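Local coordinates for protein MgGH51 (Meripilus giganteus, PDB 6ZPV) that probably hydrolyses terminal alpha-L-arabinofuranosyl linkages in arabinose-containing polysaccharides, as a fungal glycoside hydrolase of family GH51, at residues A[224-229]-A[284-289]; A[242-247]-A[309-314]; A[314-319]-A[341-346]. All coordinates share one frame; numbering follows the deposited sequence.

Interaction 1: residues A[224-229]-A[284-289]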
loop_
_atom_site.group_PDB
_atom_site.type_symbol
_atom_site.label_atom_id
_atom_site.label_comp_id
_atom_site.label_asym_id
_atom_site.label_seq_id
_atom_site.Cartn_x
_atom_site.Cartn_y
_atom_site.Cartn_z
ATOM N N PHE A 224 8.937 7.139 4.248
ATOM C CA PHE A 224 8.706 5.926 5.035
ATOM C C PHE A 224 7.496 5.210 4.480
ATOM O O PHE A 224 6.683 5.739 3.725
ATOM C CB PHE A 224 8.479 6.231 6.518
ATOM C CG PHE A 224 7.201 6.955 6.838
ATOM C CD1 PHE A 224 5.973 6.280 6.912
ATOM C CD2 PHE A 224 7.184 8.333 6.996
ATOM C CE1 PHE A 224 4.790 6.926 7.117
ATOM C CE2 PHE A 224 5.990 8.992 7.233
ATOM C CZ PHE A 224 4.800 8.304 7.287
ATOM N N PHE A 225 7.379 3.962 4.897
ATOM C CA PHE A 225 6.281 3.058 4.508
ATOM C C PHE A 225 5.841 2.293 5.758
ATOM O O PHE A 225 6.597 1.443 6.280
ATOM C CB PHE A 225 6.770 2.120 3.396
ATOM C CG PHE A 225 5.727 1.327 2.666
ATOM C CD1 PHE A 225 5.221 0.132 3.167
ATOM C CD2 PHE A 225 5.281 1.699 1.427
ATOM C CE1 PHE A 225 4.381 -0.672 2.410
ATOM C CE2 PHE A 225 4.453 0.907 0.661
ATOM C CZ PHE A 225 4.001 -0.306 1.160
ATOM N N ARG A 226 4.660 2.594 6.267
ATOM C CA ARG A 226 4.060 1.915 7.447
ATOM C C ARG A 226 3.350 0.656 6.952
ATOM O O ARG A 226 2.552 0.718 5.980
ATOM C CB ARG A 226 3.074 2.854 8.152
ATOM C CG ARG A 226 2.477 2.277 9.400
ATOM C CD ARG A 226 1.184 2.976 9.806
ATOM N NE ARG A 226 0.567 2.392 10.997
ATOM C CZ ARG A 226 -0.749 2.341 11.216
ATOM N NH1 ARG A 226 -1.596 2.970 10.388
ATOM N NH2 ARG A 226 -1.205 1.637 12.240
ATOM N N PHE A 227 3.606 -0.506 7.554
ATOM C CA PHE A 227 3.068 -1.779 7.041
ATOM C C PHE A 227 3.233 -2.821 8.117
ATOM O O PHE A 227 4.079 -2.639 9.024
ATOM C CB PHE A 227 3.815 -2.192 5.768
ATOM C CG PHE A 227 5.144 -2.872 6.010
ATOM C CD1 PHE A 227 6.194 -2.184 6.547
ATOM C CD2 PHE A 227 5.251 -4.242 5.815
ATOM C CE1 PHE A 227 7.358 -2.839 6.882
ATOM C CE2 PHE A 227 6.416 -4.886 6.141
ATOM C CZ PHE A 227 7.471 -4.196 6.700
ATOM N N PRO A 228 2.562 -3.990 8.064
ATOM C CA PRO A 228 1.558 -4.397 7.070
ATOM C C PRO A 228 0.132 -4.027 7.451
ATOM O O PRO A 228 -0.823 -4.436 6.762
ATOM C CB PRO A 228 1.741 -5.904 7.007
ATOM C CG PRO A 228 2.062 -6.257 8.443
ATOM C CD PRO A 228 2.979 -5.137 8.884
ATOM N N GLY A 229 -0.050 -3.230 8.496
ATOM C CA GLY A 229 -1.350 -2.685 8.831
ATOM C C GLY A 229 -1.266 -1.930 10.128
ATOM O O GLY A 229 -0.220 -1.924 10.787
ATOM N N GLU A 284 12.190 4.179 4.300
ATOM C CA GLU A 284 12.459 3.336 5.454
ATOM C C GLU A 284 11.149 2.826 6.039
ATOM O O GLU A 284 10.083 3.462 5.935
ATOM C CB GLU A 284 13.250 4.051 6.528
ATOM C CG GLU A 284 12.529 5.170 7.259
ATOM C CD GLU A 284 13.452 5.827 8.276
ATOM O OE1 GLU A 284 13.890 6.976 8.024
ATOM O OE2 GLU A 284 13.761 5.173 9.289
ATOM N N PRO A 285 11.161 1.627 6.659
ATOM C CA PRO A 285 9.933 1.082 7.225
ATOM C C PRO A 285 9.541 1.718 8.540
ATOM O O PRO A 285 10.356 2.022 9.381
ATOM C CB PRO A 285 10.283 -0.410 7.451
ATOM C CG PRO A 285 11.774 -0.390 7.621
ATOM C CD PRO A 285 12.293 0.677 6.697
ATOM N N ILE A 286 8.200 1.753 8.738
ATOM C CA ILE A 286 7.606 1.790 10.087
ATOM C C ILE A 286 6.866 0.470 10.187
ATOM O O ILE A 286 5.777 0.333 9.622
ATOM C CB ILE A 286 6.766 3.030 10.331
ATOM C CG1 ILE A 286 7.588 4.308 10.202
ATOM C CG2 ILE A 286 6.103 2.906 11.707
ATOM C CD1 ILE A 286 6.851 5.608 10.393
ATOM N N MET A 287 7.500 -0.535 10.792
ATOM C CA MET A 287 6.999 -1.904 10.732
ATOM C C MET A 287 6.181 -2.236 11.971
ATOM O O MET A 287 6.656 -2.081 13.097
ATOM C CB MET A 287 8.155 -2.877 10.599
ATOM C CG MET A 287 7.693 -4.313 10.442
ATOM S SD MET A 287 9.000 -5.520 10.162
ATOM C CE MET A 287 9.745 -5.534 11.781
ATOM N N ALA A 288 4.965 -2.711 11.764
ATOM C CA ALA A 288 4.107 -3.146 12.861
ATOM C C ALA A 288 4.386 -4.627 13.200
ATOM O O ALA A 288 4.727 -5.442 12.343
ATOM C CB ALA A 288 2.650 -2.955 12.544
ATOM N N VAL A 289 4.225 -4.894 14.509
ATOM C CA VAL A 289 4.199 -6.261 15.041
ATOM C C VAL A 289 2.847 -6.506 15.693
ATOM O O VAL A 289 2.280 -5.644 16.359
ATOM C CB VAL A 289 5.352 -6.558 16.014
ATOM C CG1 VAL A 289 6.673 -6.500 15.295
ATOM C CG2 VAL A 289 5.376 -5.657 17.250
#
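Strands 224-227 and 284-289 pair as parallel neighbours in the (beta/alpha)8 barrel, their axes 19° apart. Four backbone bonds of 2.9 to 3.1 Å stitch them together in alternation: Phe225 N to Glu284 O, Ile286 N to Phe225 O, Phe227 N to Ile286 O and Ala288 N to Phe227 O. On the face with Phe224, Arg226 and Ile286, the CD1 methyl of Ile286 sits over the Phe224 ring, offset toward its rim, in a CH-pi contact; it is 3.7 Å from Phe224 CD1. Past it, extended Arg226 is salt-bridged through NE to Glu347 OE1 and through NH1 to Glu429 OE2. The other face holds Phe225, Phe227, Pro285 and Met287. Phe227 CG lies between the backbone N and the carbonyl carbon (chi1 81°), and the ring leans over the second strand. Its CE1 edge meets Pro285 CB at 3.8 Å, while CZ touches Met287 CG at 3.8 Å; Met287 SD makes an oblique Met-aromatic contact with the same ring. Helix 271-281 closes over this side through Leu271 and Phe278. The chemistry is thus apolar on the helix side and mixed on the face with Phe224, Ile286 and the Arg226 guanidinium, whose salt bridges tie strand 224-227 to strands 345-348 and 424-432.

Interaction 2: residues A[242-247]-A[309-314]. With NAG (2-acetamido-2-deoxy-beta-D-glucopyranose), chain D.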
loop_
_atom_site.group_PDB
_atom_site.type_symbol
_atom_site.label_atom_id
_atom_site.label_comp_id
_atom_site.label_asym_id
_atom_site.label_seq_id
_atom_site.Cartn_x
_atom_site.Cartn_y
_atom_site.Cartn_z
ATOM N N TRP A 242 -1.802 -11.705 10.966
ATOM C CA TRP A 242 -0.651 -11.720 10.037
ATOM C C TRP A 242 0.535 -12.357 10.786
ATOM O O TRP A 242 0.790 -11.994 11.935
ATOM C CB TRP A 242 -0.387 -10.294 9.583
ATOM C CG TRP A 242 0.705 -10.142 8.560
ATOM C CD1 TRP A 242 0.565 -10.170 7.210
ATOM C CD2 TRP A 242 2.109 -9.933 8.804
ATOM N NE1 TRP A 242 1.758 -10.000 6.590
ATOM C CE2 TRP A 242 2.727 -9.829 7.526
ATOM C CE3 TRP A 242 2.887 -9.740 9.941
ATOM C CZ2 TRP A 242 4.100 -9.576 7.407
ATOM C CZ3 TRP A 242 4.237 -9.491 9.796
ATOM C CH2 TRP A 242 4.838 -9.390 8.546
ATOM N N GLN A 243 1.287 -13.203 10.091
ATOM C CA GLN A 243 2.501 -13.858 10.617
ATOM C C GLN A 243 3.631 -13.695 9.638
ATOM O O GLN A 243 3.518 -14.174 8.474
ATOM C CB GLN A 243 2.269 -15.362 10.916
ATOM C CG GLN A 243 1.221 -15.627 11.965
ATOM C CD GLN A 243 1.220 -17.085 12.430
ATOM O OE1 GLN A 243 2.288 -17.591 12.804
ATOM N NE2 GLN A 243 0.074 -17.727 12.459
ATOM N N TRP A 244 4.750 -13.151 10.065
ATOM C CA TRP A 244 5.828 -12.825 9.116
ATOM C C TRP A 244 6.368 -14.056 8.390
ATOM O O TRP A 244 6.656 -13.991 7.173
ATOM C CB TRP A 244 7.020 -12.148 9.884
ATOM C CG TRP A 244 7.903 -13.055 10.666
ATOM C CD1 TRP A 244 7.694 -13.531 11.931
ATOM C CD2 TRP A 244 9.107 -13.686 10.186
ATOM N NE1 TRP A 244 8.668 -14.453 12.259
ATOM C CE2 TRP A 244 9.529 -14.568 11.208
ATOM C CE3 TRP A 244 9.806 -13.673 8.966
ATOM C CZ2 TRP A 244 10.651 -15.397 11.033
ATOM C CZ3 TRP A 244 10.878 -14.508 8.815
ATOM C CH2 TRP A 244 11.312 -15.373 9.834
ATOM N N ASN A 245 6.528 -15.149 9.107
ATOM C CA ASN A 245 7.251 -16.305 8.586
ATOM C C ASN A 245 6.442 -17.043 7.523
ATOM O O ASN A 245 7.016 -17.695 6.665
ATOM C CB ASN A 245 7.682 -17.254 9.732
ATOM C CG ASN A 245 6.540 -17.533 10.700
ATOM O OD1 ASN A 245 5.980 -16.602 11.323
ATOM N ND2 ASN A 245 6.184 -18.829 10.818
ATOM N N ALA A 246 5.119 -16.896 7.548
ATOM C CA ALA A 246 4.225 -17.444 6.543
ATOM C C ALA A 246 4.283 -16.654 5.241
ATOM O O ALA A 246 3.694 -17.062 4.253
ATOM C CB ALA A 246 2.826 -17.525 7.090
ATOM N N THR A 247 5.007 -15.539 5.234
ATOM C CA THR A 247 5.145 -14.636 4.096
ATOM C C THR A 247 6.514 -14.650 3.425
ATOM O O THR A 247 6.738 -13.857 2.519
ATOM C CB THR A 247 4.720 -13.193 4.415
ATOM O OG1 THR A 247 5.819 -12.463 5.004
ATOM C CG2 THR A 247 3.497 -13.118 5.299
ATOM N N ILE A 309 5.596 -12.787 21.598
ATOM C CA ILE A 309 6.705 -11.849 21.778
ATOM C C ILE A 309 7.938 -12.402 21.020
ATOM O O ILE A 309 8.613 -11.669 20.284
ATOM C CB ILE A 309 6.986 -11.627 23.277
ATOM C CG1 ILE A 309 5.825 -10.898 23.903
ATOM C CG2 ILE A 309 8.332 -10.898 23.476
ATOM C CD1 ILE A 309 5.860 -10.782 25.413
ATOM N N GLN A 310 8.210 -13.718 21.178
ATOM C CA GLN A 310 9.346 -14.281 20.432
ATOM C C GLN A 310 9.114 -14.177 18.923
ATOM O O GLN A 310 10.073 -13.912 18.182
ATOM C CB GLN A 310 9.563 -15.743 20.849
ATOM C CG GLN A 310 10.786 -16.344 20.142
ATOM C CD GLN A 310 12.086 -15.635 20.469
ATOM O OE1 GLN A 310 12.866 -15.203 19.536
ATOM N NE2 GLN A 310 12.365 -15.503 21.729
ATOM N N GLN A 311 7.878 -14.364 18.449
ATOM C CA GLN A 311 7.615 -14.268 16.989
ATOM C C GLN A 311 7.917 -12.850 16.513
ATOM O O GLN A 311 8.449 -12.698 15.397
ATOM C CB GLN A 311 6.188 -14.694 16.705
ATOM C CG GLN A 311 5.864 -14.689 15.209
ATOM C CD GLN A 311 4.604 -15.407 14.878
ATOM O OE1 GLN A 311 3.650 -15.392 15.710
ATOM N NE2 GLN A 311 4.486 -16.023 13.706
ATOM N N ALA A 312 7.604 -11.831 17.328
ATOM C CA ALA A 312 7.934 -10.457 16.944
ATOM C C ALA A 312 9.441 -10.210 16.945
ATOM O O ALA A 312 9.944 -9.499 16.072
ATOM C CB ALA A 312 7.247 -9.476 17.880
ATOM N N ILE A 313 10.177 -10.785 17.916
ATOM C CA ILE A 313 11.649 -10.739 17.862
ATOM C C ILE A 313 12.178 -11.383 16.584
ATOM O O ILE A 313 13.067 -10.824 15.915
ATOM C CB ILE A 313 12.228 -11.370 19.136
ATOM C CG1 ILE A 313 11.937 -10.508 20.357
ATOM C CG2 ILE A 313 13.719 -11.610 18.989
ATOM C CD1 ILE A 313 12.220 -11.162 21.675
ATOM N N ASP A 314 11.631 -12.551 16.236
ATOM C CA ASP A 314 12.032 -13.244 15.007
ATOM C C ASP A 314 11.802 -12.356 13.787
ATOM O O ASP A 314 12.673 -12.263 12.911
ATOM C CB ASP A 314 11.241 -14.545 14.862
ATOM C CG ASP A 314 11.484 -15.625 15.888
ATOM O OD1 ASP A 314 12.500 -15.563 16.608
ATOM O OD2 ASP A 314 10.590 -16.513 15.973
HETATM C C1 NAG D . 5.175 -19.158 11.795
HETATM C C2 NAG D . 4.577 -20.518 11.487
HETATM C C3 NAG D . 3.678 -20.944 12.655
HETATM C C4 NAG D . 4.452 -20.902 13.976
HETATM C C5 NAG D . 5.053 -19.494 14.164
HETATM C C6 NAG D . 5.939 -19.398 15.443
HETATM C C7 NAG D . 4.220 -21.301 9.202
HETATM C C8 NAG D . 3.370 -21.247 7.983
HETATM N N2 NAG D . 3.828 -20.546 10.238
HETATM O O3 NAG D . 3.156 -22.287 12.436
HETATM O O4 NAG D . 3.510 -21.137 15.037
HETATM O O5 NAG D . 5.908 -19.239 13.061
HETATM O O6 NAG D . 6.445 -18.041 15.658
HETATM O O7 NAG D . 5.140 -22.039 9.280
HETATM O O HOH W 1 8.565 -16.745 14.135
#
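The indole of Trp244 is sandwiched between its own neighbour and the helix: Asn245 CB lies 3.5 Å above the centre of one face, and Asp314 C lies over the opposite face, offset toward the rim. At its pyrrole end, NE1 comes within 3.7 Å of Asp314 CB and CD1 within 3.9 Å of Gln311 CG. The loop carries the N-glycosylation sequon Asn245-Ala246-Thr247 and packs against helix 306-320 of the (beta/alpha)8 barrel; Asn245 ND2 is joined covalently to C1 of the N-acetylglucosamine. Gln311 bridges helix and loop. Its CG stands anti to the backbone N (chi1 -177°), and the chain runs extended to NE2, which donates to two carbonyl oxygens that both lie in the plane of its own amide: Gln243 OE1 at 2.8 Å and, on a lone pair, Asn245 OD1 at 2.9 Å. The Gln243 and Gln311 amides stand 86° apart. Arg241 NH2 is hydrogen-bonded to Gln311 OE1. Replacing Gln311 by an alanine would probably leave Gln243 OE1, Asn245 OD1 and Arg241 NH2 without this partner and the glycosylated amide less firmly held. One water closes the circle: it accepts from Trp244 NE1 (3.0 Å), donates to Asp314 OD2 (2.7 Å) and bonds to the sugar O6.

Interaction 3: residues A[314-319]-A[341-346]. With SO4 (sulfate ion), chain R.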
loop_
_atom_site.group_PDB
_atom_site.type_symbol
_atom_site.label_atom_id
_atom_site.label_comp_id
_atom_site.label_asym_id
_atom_site.label_seq_id
_atom_site.Cartn_x
_atom_site.Cartn_y
_atom_site.Cartn_z
ATOM N N ASP A 314 11.631 -12.551 16.236
ATOM C CA ASP A 314 12.032 -13.244 15.007
ATOM C C ASP A 314 11.802 -12.356 13.787
ATOM O O ASP A 314 12.673 -12.263 12.911
ATOM C CB ASP A 314 11.241 -14.545 14.862
ATOM C CG ASP A 314 11.484 -15.625 15.888
ATOM O OD1 ASP A 314 12.500 -15.563 16.608
ATOM O OD2 ASP A 314 10.590 -16.513 15.973
ATOM N N GLN A 315 10.636 -11.710 13.721
ATOM C CA GLN A 315 10.313 -10.806 12.604
ATOM C C GLN A 315 11.355 -9.695 12.445
ATOM O O GLN A 315 11.811 -9.407 11.353
ATOM C CB GLN A 315 8.908 -10.232 12.877
ATOM C CG GLN A 315 8.405 -9.290 11.790
ATOM C CD GLN A 315 7.035 -8.742 12.119
ATOM O OE1 GLN A 315 6.240 -9.399 12.805
ATOM N NE2 GLN A 315 6.729 -7.519 11.607
ATOM N N ILE A 316 11.699 -9.086 13.569
ATOM C CA ILE A 316 12.698 -8.006 13.549
ATOM C C ILE A 316 14.083 -8.552 13.179
ATOM O O ILE A 316 14.805 -7.941 12.359
ATOM C CB ILE A 316 12.688 -7.227 14.865
ATOM C CG1 ILE A 316 11.350 -6.512 15.065
ATOM C CG2 ILE A 316 13.877 -6.263 14.920
ATOM C CD1 ILE A 316 11.089 -6.005 16.468
ATOM N N ASN A 317 14.447 -9.719 13.708
ATOM C CA ASN A 317 15.742 -10.316 13.325
ATOM C C ASN A 317 15.799 -10.615 11.837
ATOM O O ASN A 317 16.859 -10.489 11.227
ATOM C CB ASN A 317 16.030 -11.581 14.153
ATOM C CG ASN A 317 16.620 -11.268 15.519
ATOM O OD1 ASN A 317 17.247 -10.210 15.656
ATOM N ND2 ASN A 317 16.416 -12.210 16.453
ATOM N N PHE A 318 14.707 -11.023 11.211
ATOM C CA PHE A 318 14.702 -11.220 9.764
ATOM C C PHE A 318 15.159 -9.914 9.093
ATOM O O PHE A 318 15.904 -9.958 8.087
ATOM C CB PHE A 318 13.328 -11.649 9.247
ATOM C CG PHE A 318 13.332 -11.902 7.760
ATOM C CD1 PHE A 318 13.784 -13.103 7.254
ATOM C CD2 PHE A 318 12.940 -10.916 6.848
ATOM C CE1 PHE A 318 13.800 -13.371 5.907
ATOM C CE2 PHE A 318 12.939 -11.188 5.479
ATOM C CZ PHE A 318 13.377 -12.414 5.019
ATOM N N VAL A 319 14.668 -8.772 9.540
ATOM C CA VAL A 319 14.945 -7.457 8.926
ATOM C C VAL A 319 16.396 -7.058 9.147
ATOM O O VAL A 319 17.076 -6.621 8.188
ATOM C CB VAL A 319 13.961 -6.392 9.425
ATOM C CG1 VAL A 319 14.226 -5.098 8.686
ATOM C CG2 VAL A 319 12.510 -6.816 9.268
ATOM N N PHE A 341 18.576 -4.716 6.495
ATOM C CA PHE A 341 17.792 -3.562 6.007
ATOM C C PHE A 341 17.740 -2.476 7.083
ATOM O O PHE A 341 17.961 -2.785 8.244
ATOM C CB PHE A 341 16.375 -4.027 5.630
ATOM C CG PHE A 341 16.284 -4.890 4.396
ATOM C CD1 PHE A 341 16.161 -4.332 3.133
ATOM C CD2 PHE A 341 16.285 -6.274 4.525
ATOM C CE1 PHE A 341 16.017 -5.124 2.010
ATOM C CE2 PHE A 341 16.117 -7.065 3.398
ATOM C CZ PHE A 341 16.007 -6.478 2.162
ATOM N N THR A 342 17.393 -1.268 6.684
ATOM C CA THR A 342 17.136 -0.178 7.620
ATOM C C THR A 342 15.875 -0.517 8.455
ATOM O O THR A 342 14.851 -0.906 7.850
ATOM C CB THR A 342 16.871 1.146 6.868
ATOM O OG1 THR A 342 18.041 1.445 6.120
ATOM C CG2 THR A 342 16.501 2.270 7.798
ATOM N N LEU A 343 15.931 -0.290 9.770
ATOM C CA LEU A 343 14.690 -0.360 10.599
ATOM C C LEU A 343 14.926 0.467 11.861
ATOM O O LEU A 343 15.689 0.075 12.729
ATOM C CB LEU A 343 14.333 -1.794 10.975
ATOM C CG LEU A 343 13.115 -1.952 11.846
ATOM C CD1 LEU A 343 11.829 -1.553 11.160
ATOM C CD2 LEU A 343 13.010 -3.385 12.372
ATOM N N ARG A 344 14.252 1.607 11.967
ATOM C CA ARG A 344 14.384 2.511 13.101
ATOM C C ARG A 344 13.137 2.545 13.965
ATOM O O ARG A 344 13.224 3.061 15.097
ATOM C CB ARG A 344 14.723 3.940 12.639
ATOM C CG ARG A 344 16.019 4.030 11.851
ATOM C CD ARG A 344 16.534 5.432 11.770
ATOM N NE ARG A 344 15.679 6.325 11.052
ATOM C CZ ARG A 344 15.651 7.667 11.111
ATOM N NH1 ARG A 344 14.850 8.358 10.331
ATOM N NH2 ARG A 344 16.413 8.315 11.957
ATOM N N PHE A 345 11.991 2.113 13.440
ATOM C CA PHE A 345 10.674 2.336 14.070
ATOM C C PHE A 345 9.857 1.024 13.978
ATOM O O PHE A 345 9.700 0.496 12.885
ATOM C CB PHE A 345 9.911 3.420 13.303
ATOM C CG PHE A 345 10.586 4.763 13.224
ATOM C CD1 PHE A 345 10.714 5.559 14.339
ATOM C CD2 PHE A 345 11.176 5.154 12.054
ATOM C CE1 PHE A 345 11.356 6.782 14.245
ATOM C CE2 PHE A 345 11.881 6.356 11.997
ATOM C CZ PHE A 345 11.950 7.176 13.078
ATOM N N VAL A 346 9.300 0.621 15.110
ATOM C CA VAL A 346 8.404 -0.527 15.186
ATOM C C VAL A 346 7.138 -0.103 15.917
ATOM O O VAL A 346 7.235 0.525 17.009
ATOM C CB VAL A 346 9.046 -1.774 15.833
ATOM C CG1 VAL A 346 8.011 -2.812 16.210
ATOM C CG2 VAL A 346 10.131 -2.319 14.922
HETATM S S SO4 R . 15.455 12.153 11.036
HETATM O O1 SO4 R . 14.484 11.361 10.252
HETATM O O2 SO4 R . 16.704 11.500 11.287
HETATM O O3 SO4 R . 14.801 12.438 12.370
HETATM O O4 SO4 R . 15.558 13.433 10.352
#
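Val319 and Ile316, on the inner side of helix 306-320, pack against 341-346, the chain leading into strand 345-348; strand 284-289, this helix and strand 345-348 form a beta-alpha-beta crossover of the (beta/alpha)8 barrel. The Val319 end combines apolar packing with a backbone bond. Its CG1, anti to the backbone N (chi1 -176°), touches both Phe341 CB (3.9 Å) and Leu343 CB (4.0 Å). Beside it the backbone is tied by a nearly straight bond from Phe341 N to Val319 O (3.0 Å, 165° at the hydrogen), and the same oxygen lies in the plane of the Phe341 ring, at its edge. One helical turn back, Ile316 straddles two residues: CG2 meets Leu343 CD2 at 3.9 Å, the side chains crossing at about a right angle, whereas CD1 reaches tip to tip toward Val346 CG2, a looser 4.1 Å approach. The solvent side differs. Thr342 is exposed and its side chain starts away from the helix, and Arg344, also exposed, forms a salt bridge through NE to Glu284. The far end of its guanidinium holds a sulfate, probably from the crystallisation liquor, hydrogen-bonded through NH1 to sulfate O1 (3.0 Å) and through NH2 to O2 (3.3 Å).

Interaction 1 lies deepest, a strand-to-strand pairing in the barrel wall, whereas interactions 2 and 3 use successive turns of helix 306-320, which holds the glycosylated loop in one and the chain entering strand 345-348 in the other. The ranges overlap at Asp314, which makes its contact in interaction 2. Interaction 3 is buried and mostly apolar with an exposed margin, as suits a helix packed beside the next strand in the sheet after 284-289. Interaction 2, partly buried beside the glycan, relies on amide bonds and a water. Several contacts join them: Ala288 O to Gln315 NE2 by a probable hydrogen bond between interactions 1 and 3, Trp244 against Phe318 between 2 and 3, and Pro228 against Trp242 between 1 and 2.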